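Phosphoribosylaminoimidazole carboxylase (Bombyx mori, PDB 4JA0) is a bifunctional enzyme of purine biosynthesis that probably joins AIR carboxylase and SAICAR synthetase activities in one chain. Local coordinates at residues His281-Leu294 with Pro380-Gly392. Numbering follows the deposited sequence.
Sequences HCQKIAKAARELGL and PDSAALMAAQIIG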
ATOM      1  N   HIS A 281      12.372  11.900  21.055  1.00  4.42           N
ATOM      2  CA  HIS A 281      10.992  12.092  20.603  1.00  2.45           C
ATOM      3  C   HIS A 281      10.142  12.593  21.764  1.00  4.59           C
ATOM      4  O   HIS A 281       9.390  13.541  21.621  1.00  3.39           O
ATOM      5  CB  HIS A 281      10.418  10.786  20.052  1.00  1.75           C
ATOM      6  CG  HIS A 281       8.963  10.854  19.703  1.00  2.04           C
ATOM      7  ND1 HIS A 281       8.497  11.436  18.546  1.00  5.15           N
ATOM      8  CD2 HIS A 281       7.866  10.423  20.370  1.00  4.15           C
ATOM      9  CE1 HIS A 281       7.178  11.349  18.507  1.00  2.44           C
ATOM     10  NE2 HIS A 281       6.770  10.739  19.604  1.00  1.77           N
ATOM     11  N   CYS A 282      10.291  11.961  22.924  1.00  6.81           N
ATOM     12  CA  CYS A 282       9.522  12.328  24.104  1.00  8.94           C
ATOM     13  C   CYS A 282       9.872  13.707  24.642  1.00  3.78           C
ATOM     14  O   CYS A 282       9.009  14.443  25.129  1.00  4.12           O
ATOM     15  CB  CYS A 282       9.733  11.280  25.205  1.00 12.28           C
ATOM     16  SG  CYS A 282       9.087   9.657  24.760  1.00 12.25           S
ATOM     17  N   GLN A 283      11.154  14.039  24.559  1.00  4.76           N
ATOM     18  CA  GLN A 283      11.631  15.347  24.964  1.00  4.50           C
ATOM     19  C   GLN A 283      11.057  16.445  24.053  1.00  5.05           C
ATOM     20  O   GLN A 283      10.774  17.542  24.523  1.00  5.19           O
ATOM     21  CB  GLN A 283      13.161  15.359  24.996  1.00  3.69           C
ATOM     22  CG  GLN A 283      13.729  14.618  26.202  1.00  7.73           C
ATOM     23  CD  GLN A 283      15.247  14.495  26.186  1.00 13.29           C
ATOM     24  OE1 GLN A 283      15.882  14.313  27.237  1.00  9.79           O
ATOM     25  NE2 GLN A 283      15.837  14.594  24.996  1.00  9.84           N
ATOM     26  N   LYS A 284      10.837  16.132  22.774  1.00  2.94           N
ATOM     27  CA  LYS A 284      10.151  17.062  21.884  1.00  2.54           C
ATOM     28  C   LYS A 284       8.701  17.283  22.297  1.00  5.17           C
ATOM     29  O   LYS A 284       8.163  18.392  22.113  1.00 13.85           O
ATOM     30  CB  LYS A 284      10.180  16.591  20.427  1.00  2.84           C
ATOM     31  CG  LYS A 284      11.485  16.827  19.711  1.00  3.13           C
ATOM     32  CD  LYS A 284      11.325  16.487  18.232  1.00  1.74           C
ATOM     33  CE  LYS A 284      12.628  16.674  17.469  1.00 18.60           C
ATOM     34  NZ  LYS A 284      12.429  16.705  15.984  1.00 43.12           N
ATOM     35  N   ILE A 285       8.056  16.232  22.800  1.00  2.22           N
ATOM     36  CA  ILE A 285       6.706  16.368  23.321  1.00  2.93           C
ATOM     37  C   ILE A 285       6.776  17.189  24.573  1.00  5.71           C
ATOM     38  O   ILE A 285       6.040  18.165  24.725  1.00  4.27           O
ATOM     39  CB  ILE A 285       6.061  15.019  23.674  1.00  3.50           C
ATOM     40  CG1 ILE A 285       6.018  14.116  22.438  1.00  2.58           C
ATOM     41  CG2 ILE A 285       4.657  15.239  24.237  1.00  0.97           C
ATOM     42  CD1 ILE A 285       5.414  12.782  22.682  1.00  2.00           C
ATOM     43  N   ALA A 286       7.697  16.819  25.452  1.00  2.86           N
ATOM     44  CA  ALA A 286       7.814  17.496  26.733  1.00  6.35           C
ATOM     45  C   ALA A 286       8.036  18.999  26.549  1.00  9.32           C
ATOM     46  O   ALA A 286       7.350  19.833  27.178  1.00  5.10           O
ATOM     47  CB  ALA A 286       8.951  16.877  27.565  1.00  4.06           C
ATOM     48  N   LYS A 287       8.967  19.330  25.655  1.00  5.24           N
ATOM     49  CA  LYS A 287       9.375  20.709  25.446  1.00  4.51           C
ATOM     50  C   LYS A 287       8.169  21.502  25.034  1.00  7.77           C
ATOM     51  O   LYS A 287       7.917  22.565  25.569  1.00 10.71           O
ATOM     52  CB  LYS A 287      10.445  20.778  24.369  1.00  2.53           C
ATOM     53  CG  LYS A 287      10.952  22.140  24.009  1.00  4.57           C
ATOM     54  CD  LYS A 287      11.555  22.839  25.180  1.00 34.61           C
ATOM     55  CE  LYS A 287      12.061  24.162  24.704  1.00 43.20           C
ATOM     56  NZ  LYS A 287      12.871  23.906  23.472  1.00 37.88           N
ATOM     57  N   ALA A 288       7.392  20.946  24.117  1.00  6.69           N
ATOM     58  CA  ALA A 288       6.217  21.627  23.610  1.00  4.85           C
ATOM     59  C   ALA A 288       5.156  21.860  24.690  1.00  6.37           C
ATOM     60  O   ALA A 288       4.542  22.923  24.751  1.00  7.25           O
ATOM     61  CB  ALA A 288       5.634  20.844  22.457  1.00  1.29           C
ATOM     62  N   ALA A 289       4.931  20.855  25.524  1.00  7.56           N
ATOM     63  CA  ALA A 289       3.872  20.910  26.511  1.00  4.48           C
ATOM     64  C   ALA A 289       4.237  21.851  27.631  1.00  8.82           C
ATOM     65  O   ALA A 289       3.387  22.591  28.145  1.00  4.49           O
ATOM     66  CB  ALA A 289       3.601  19.530  27.054  1.00  5.88           C
ATOM     67  N   ARG A 290       5.511  21.840  28.003  1.00 10.53           N
ATOM     68  CA  ARG A 290       5.974  22.715  29.077  1.00 11.79           C
ATOM     69  C   ARG A 290       5.865  24.186  28.697  1.00  7.67           C
ATOM     70  O   ARG A 290       5.536  25.020  29.536  1.00 20.59           O
ATOM     71  CB  ARG A 290       7.400  22.339  29.489  1.00  6.26           C
ATOM     72  CG  ARG A 290       7.423  21.068  30.323  1.00  7.19           C
ATOM     73  CD  ARG A 290       8.784  20.452  30.483  1.00  3.60           C
ATOM     74  NE  ARG A 290       8.680  19.248  31.307  1.00 10.30           N
ATOM     75  CZ  ARG A 290       9.545  18.236  31.265  1.00 23.93           C
ATOM     76  NH1 ARG A 290      10.584  18.283  30.434  1.00  8.32           N
ATOM     77  NH2 ARG A 290       9.375  17.172  32.051  1.00  5.75           N
ATOM     78  N   GLU A 291       6.102  24.488  27.424  1.00 11.79           N
ATOM     79  CA  GLU A 291       5.925  25.835  26.896  1.00 10.98           C
ATOM     80  C   GLU A 291       4.452  26.246  26.812  1.00 14.80           C
ATOM     81  O   GLU A 291       4.119  27.436  26.841  1.00 12.40           O
ATOM     82  CB  GLU A 291       6.590  25.955  25.530  1.00  7.79           C
ATOM     83  CG  GLU A 291       8.101  26.057  25.627  1.00 26.78           C
ATOM     84  CD  GLU A 291       8.781  26.049  24.267  1.00 79.51           C
ATOM     85  OE1 GLU A 291       8.126  25.702  23.253  1.00 51.10           O
ATOM     86  OE2 GLU A 291       9.974  26.416  24.215  1.00 84.58           O
ATOM     87  N   LEU A 292       3.568  25.263  26.714  1.00  7.36           N
ATOM     88  CA  LEU A 292       2.144  25.549  26.796  1.00  6.16           C
ATOM     89  C   LEU A 292       1.722  25.610  28.260  1.00 10.75           C
ATOM     90  O   LEU A 292       0.565  25.892  28.560  1.00 15.09           O
ATOM     91  CB  LEU A 292       1.332  24.489  26.061  1.00  6.87           C
ATOM     92  CG  LEU A 292       1.479  24.540  24.552  1.00  7.74           C
ATOM     93  CD1 LEU A 292       1.029  23.229  23.935  1.00  6.43           C
ATOM     94  CD2 LEU A 292       0.655  25.702  24.017  1.00  3.33           C
ATOM     95  N   GLY A 293       2.659  25.319  29.161  1.00 16.71           N
ATOM     96  CA  GLY A 293       2.403  25.427  30.585  1.00 13.99           C
ATOM     97  C   GLY A 293       1.980  24.142  31.272  1.00  9.00           C
ATOM     98  O   GLY A 293       1.282  24.189  32.275  1.00 22.44           O
ATOM     99  N   LEU A 294       2.355  22.998  30.720  1.00  9.29           N
ATOM    100  CA  LEU A 294       1.958  21.714  31.298  1.00 13.08           C
ATOM    101  C   LEU A 294       3.040  21.097  32.197  1.00 10.87           C
ATOM    102  O   LEU A 294       4.231  21.373  32.024  1.00 11.14           O
ATOM    103  CB  LEU A 294       1.567  20.735  30.186  1.00  4.90           C
ATOM    104  CG  LEU A 294       0.418  21.164  29.270  1.00  7.35           C
ATOM    105  CD1 LEU A 294       0.171  20.105  28.209  1.00  6.69           C
ATOM    106  CD2 LEU A 294      -0.859  21.400  30.068  1.00  4.68           C
ATOM    107  N   PRO A 380       5.043  14.958  17.401  1.00  1.36           N
ATOM    108  CA  PRO A 380       5.228  15.262  18.824  1.00  3.47           C
ATOM    109  C   PRO A 380       4.603  16.584  19.255  1.00  5.39           C
ATOM    110  O   PRO A 380       3.959  16.625  20.312  1.00  4.29           O
ATOM    111  CB  PRO A 380       6.757  15.325  18.979  1.00  1.80           C
ATOM    112  CG  PRO A 380       7.282  15.517  17.616  1.00  1.34           C
ATOM    113  CD  PRO A 380       6.329  14.802  16.712  1.00  0.83           C
ATOM    114  N   ASP A 381       4.736  17.628  18.439  1.00  5.96           N
ATOM    115  CA  ASP A 381       4.122  18.902  18.782  1.00  4.70           C
ATOM    116  C   ASP A 381       2.618  18.750  18.860  1.00  5.07           C
ATOM    117  O   ASP A 381       1.981  19.236  19.785  1.00 21.44           O
ATOM    118  CB  ASP A 381       4.491  19.996  17.779  1.00  7.50           C
ATOM    119  CG  ASP A 381       5.926  20.470  17.940  1.00 41.08           C
ATOM    120  OD1 ASP A 381       6.367  20.625  19.097  1.00 47.99           O
ATOM    121  OD2 ASP A 381       6.607  20.710  16.920  1.00 50.82           O
ATOM    122  N   SER A 382       2.047  18.028  17.917  1.00  2.60           N
ATOM    123  CA  SER A 382       0.606  17.907  17.910  1.00  7.49           C
ATOM    124  C   SER A 382       0.065  17.067  19.067  1.00  3.63           C
ATOM    125  O   SER A 382      -1.102  17.191  19.430  1.00  4.46           O
ATOM    126  CB  SER A 382       0.122  17.375  16.558  1.00  5.32           C
ATOM    127  OG  SER A 382       0.679  16.105  16.301  1.00 35.06           O
ATOM    128  N   ALA A 383       0.905  16.235  19.669  1.00  6.42           N
ATOM    129  CA  ALA A 383       0.452  15.436  20.809  1.00  7.59           C
ATOM    130  C   ALA A 383       0.412  16.314  22.040  1.00  2.95           C
ATOM    131  O   ALA A 383      -0.511  16.221  22.847  1.00  1.22           O
ATOM    132  CB  ALA A 383       1.356  14.235  21.035  1.00  2.46           C
ATOM    133  N   ALA A 384       1.405  17.189  22.174  1.00  5.33           N
ATOM    134  CA  ALA A 384       1.427  18.105  23.312  1.00  4.17           C
ATOM    135  C   ALA A 384       0.222  19.047  23.233  1.00  4.83           C
ATOM    136  O   ALA A 384      -0.374  19.387  24.253  1.00  5.29           O
ATOM    137  CB  ALA A 384       2.730  18.890  23.339  1.00  2.17           C
ATOM    138  N   LEU A 385      -0.134  19.446  22.015  1.00  3.76           N
ATOM    139  CA  LEU A 385      -1.274  20.312  21.785  1.00  2.76           C
ATOM    140  C   LEU A 385      -2.589  19.623  22.166  1.00  2.86           C
ATOM    141  O   LEU A 385      -3.465  20.248  22.766  1.00  3.91           O
ATOM    142  CB  LEU A 385      -1.295  20.766  20.318  1.00 10.82           C
ATOM    143  CG  LEU A 385      -0.286  21.820  19.845  1.00 11.27           C
ATOM    144  CD1 LEU A 385      -0.361  22.001  18.346  1.00 18.24           C
ATOM    145  CD2 LEU A 385      -0.545  23.170  20.527  1.00  5.09           C
ATOM    146  N   MET A 386      -2.745  18.355  21.803  1.00  1.94           N
ATOM    147  CA  MET A 386      -3.934  17.608  22.223  1.00  6.74           C
ATOM    148  C   MET A 386      -4.038  17.568  23.752  1.00  7.23           C
ATOM    149  O   MET A 386      -5.107  17.793  24.316  1.00  7.31           O
ATOM    150  CB  MET A 386      -3.906  16.174  21.686  1.00  8.85           C
ATOM    151  CG  MET A 386      -4.969  15.873  20.658  1.00 25.13           C
ATOM    152  SD  MET A 386      -6.670  16.247  21.159  1.00 38.07           S
ATOM    153  CE  MET A 386      -6.940  14.831  22.212  1.00 34.02           C
ATOM    154  N   ALA A 387      -2.921  17.273  24.412  1.00  5.91           N
ATOM    155  CA  ALA A 387      -2.862  17.246  25.868  1.00  2.41           C
ATOM    156  C   ALA A 387      -3.208  18.617  26.436  1.00  2.70           C
ATOM    157  O   ALA A 387      -3.968  18.734  27.412  1.00  3.96           O
ATOM    158  CB  ALA A 387      -1.484  16.800  26.330  1.00  1.04           C
ATOM    159  N   ALA A 388      -2.651  19.656  25.825  1.00  2.47           N
ATOM    160  CA  ALA A 388      -2.955  21.029  26.239  1.00  3.74           C
ATOM    161  C   ALA A 388      -4.429  21.382  26.077  1.00  1.87           C
ATOM    162  O   ALA A 388      -5.042  21.933  26.993  1.00  1.72           O
ATOM    163  CB  ALA A 388      -2.093  22.024  25.478  1.00  1.03           C
ATOM    164  N   GLN A 389      -5.000  21.019  24.934  1.00  1.64           N
ATOM    165  CA  GLN A 389      -6.397  21.314  24.657  1.00  2.37           C
ATOM    166  C   GLN A 389      -7.314  20.614  25.657  1.00  2.42           C
ATOM    167  O   GLN A 389      -8.348  21.166  26.046  1.00  2.81           O
ATOM    168  CB  GLN A 389      -6.754  20.920  23.215  1.00  1.80           C
ATOM    169  CG  GLN A 389      -6.180  21.862  22.152  1.00  3.36           C
ATOM    170  CD  GLN A 389      -6.208  21.293  20.730  1.00 10.62           C
ATOM    171  OE1 GLN A 389      -6.394  20.091  20.517  1.00  7.22           O
ATOM    172  NE2 GLN A 389      -5.998  22.162  19.750  1.00 26.22           N
ATOM    173  N   ILE A 390      -6.906  19.434  26.116  1.00  1.94           N
ATOM    174  CA  ILE A 390      -7.698  18.676  27.082  1.00  4.81           C
ATOM    175  C   ILE A 390      -7.651  19.334  28.465  1.00  3.50           C
ATOM    176  O   ILE A 390      -8.683  19.517  29.116  1.00  1.58           O
ATOM    177  CB  ILE A 390      -7.200  17.216  27.181  1.00  4.24           C
ATOM    178  CG1 ILE A 390      -7.573  16.453  25.904  1.00  2.49           C
ATOM    179  CG2 ILE A 390      -7.803  16.515  28.398  1.00  2.91           C
ATOM    180  CD1 ILE A 390      -6.927  15.128  25.757  1.00  0.00           C
ATOM    181  N   ILE A 391      -6.439  19.675  28.896  1.00  1.73           N
ATOM    182  CA  ILE A 391      -6.196  20.320  30.175  1.00  2.43           C
ATOM    183  C   ILE A 391      -6.663  21.807  30.211  1.00 19.43           C
ATOM    184  O   ILE A 391      -7.012  22.363  31.277  1.00  3.97           O
ATOM    185  CB  ILE A 391      -4.727  20.141  30.514  1.00  1.72           C
ATOM    186  CG1 ILE A 391      -4.486  18.660  30.779  1.00  7.82           C
ATOM    187  CG2 ILE A 391      -4.323  20.955  31.708  1.00  3.29           C
ATOM    188  CD1 ILE A 391      -3.059  18.321  31.044  1.00 18.87           C
ATOM    189  N   GLY A 392      -6.663  22.445  29.042  1.00  6.63           N
ATOM    190  CA  GLY A 392      -7.161  23.794  28.915  1.00  1.25           C
ATOM    191  C   GLY A 392      -8.640  23.921  29.235  1.00  4.32           C
ATOM    192  O   GLY A 392      -9.141  25.033  29.471  1.00  6.93           O
TER
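Leu-294 reaches down onto the last turns of helix 380-391, and its two methyls take different partners. CB starts toward that helix, and CG sits anti to the carbonyl carbon (chi1 -59°), which aims the branch at the other helix, where only the two methyls make contact. CD1 settles on the backbone, 3.7 Å from Ala-388 N, with the methyls of Ala-387 and Ala-388 beside it. CD2 goes to Ile-391, 3.9 Å from its CG2 and equally near its CD1, the two side chains running at a slant to each other.

Leu-294 gets there because helix 279-291 stops just before it: Gly-293, with positive phi, closes a Schellman motif, and Leu-294 N bonds back to Ala-289 O. One residue ahead of that glycine, Leu-292 lays CD1 3.7 Å from Ala-388 CB and also against Leu-385 CD2, while Leu-402 of helix 396-420 packs on all three residues.

Further back along the helix the packing is alanine on alanine. Ala-384 CB lies 3.6 Å from Ala-288 CB and also touches Ala-289 CB, and such small side chains let the axes close to 8.0 Å at a crossing angle of -43°. At the start of helix 380-391, the Pro-380 ring fits among His-281, Lys-284 and Ile-285; its CB is 3.7 Å from Ile-285 CG1. Ile-285 also packs on strand 323-329, and Leu-294 and Ile-391 both touch strand 267-273, so the two helices lie together over the parallel sheet of the AIR carboxylase domain. Lys-284 carries its ammonium away from the contact, while the exposed Asp-381 carboxylate turns back, OD1 3.4 Å from Ala-288 CB. No hydrogen bond joins the pair. Cohesion therefore rests on apolar surfaces fitting closely.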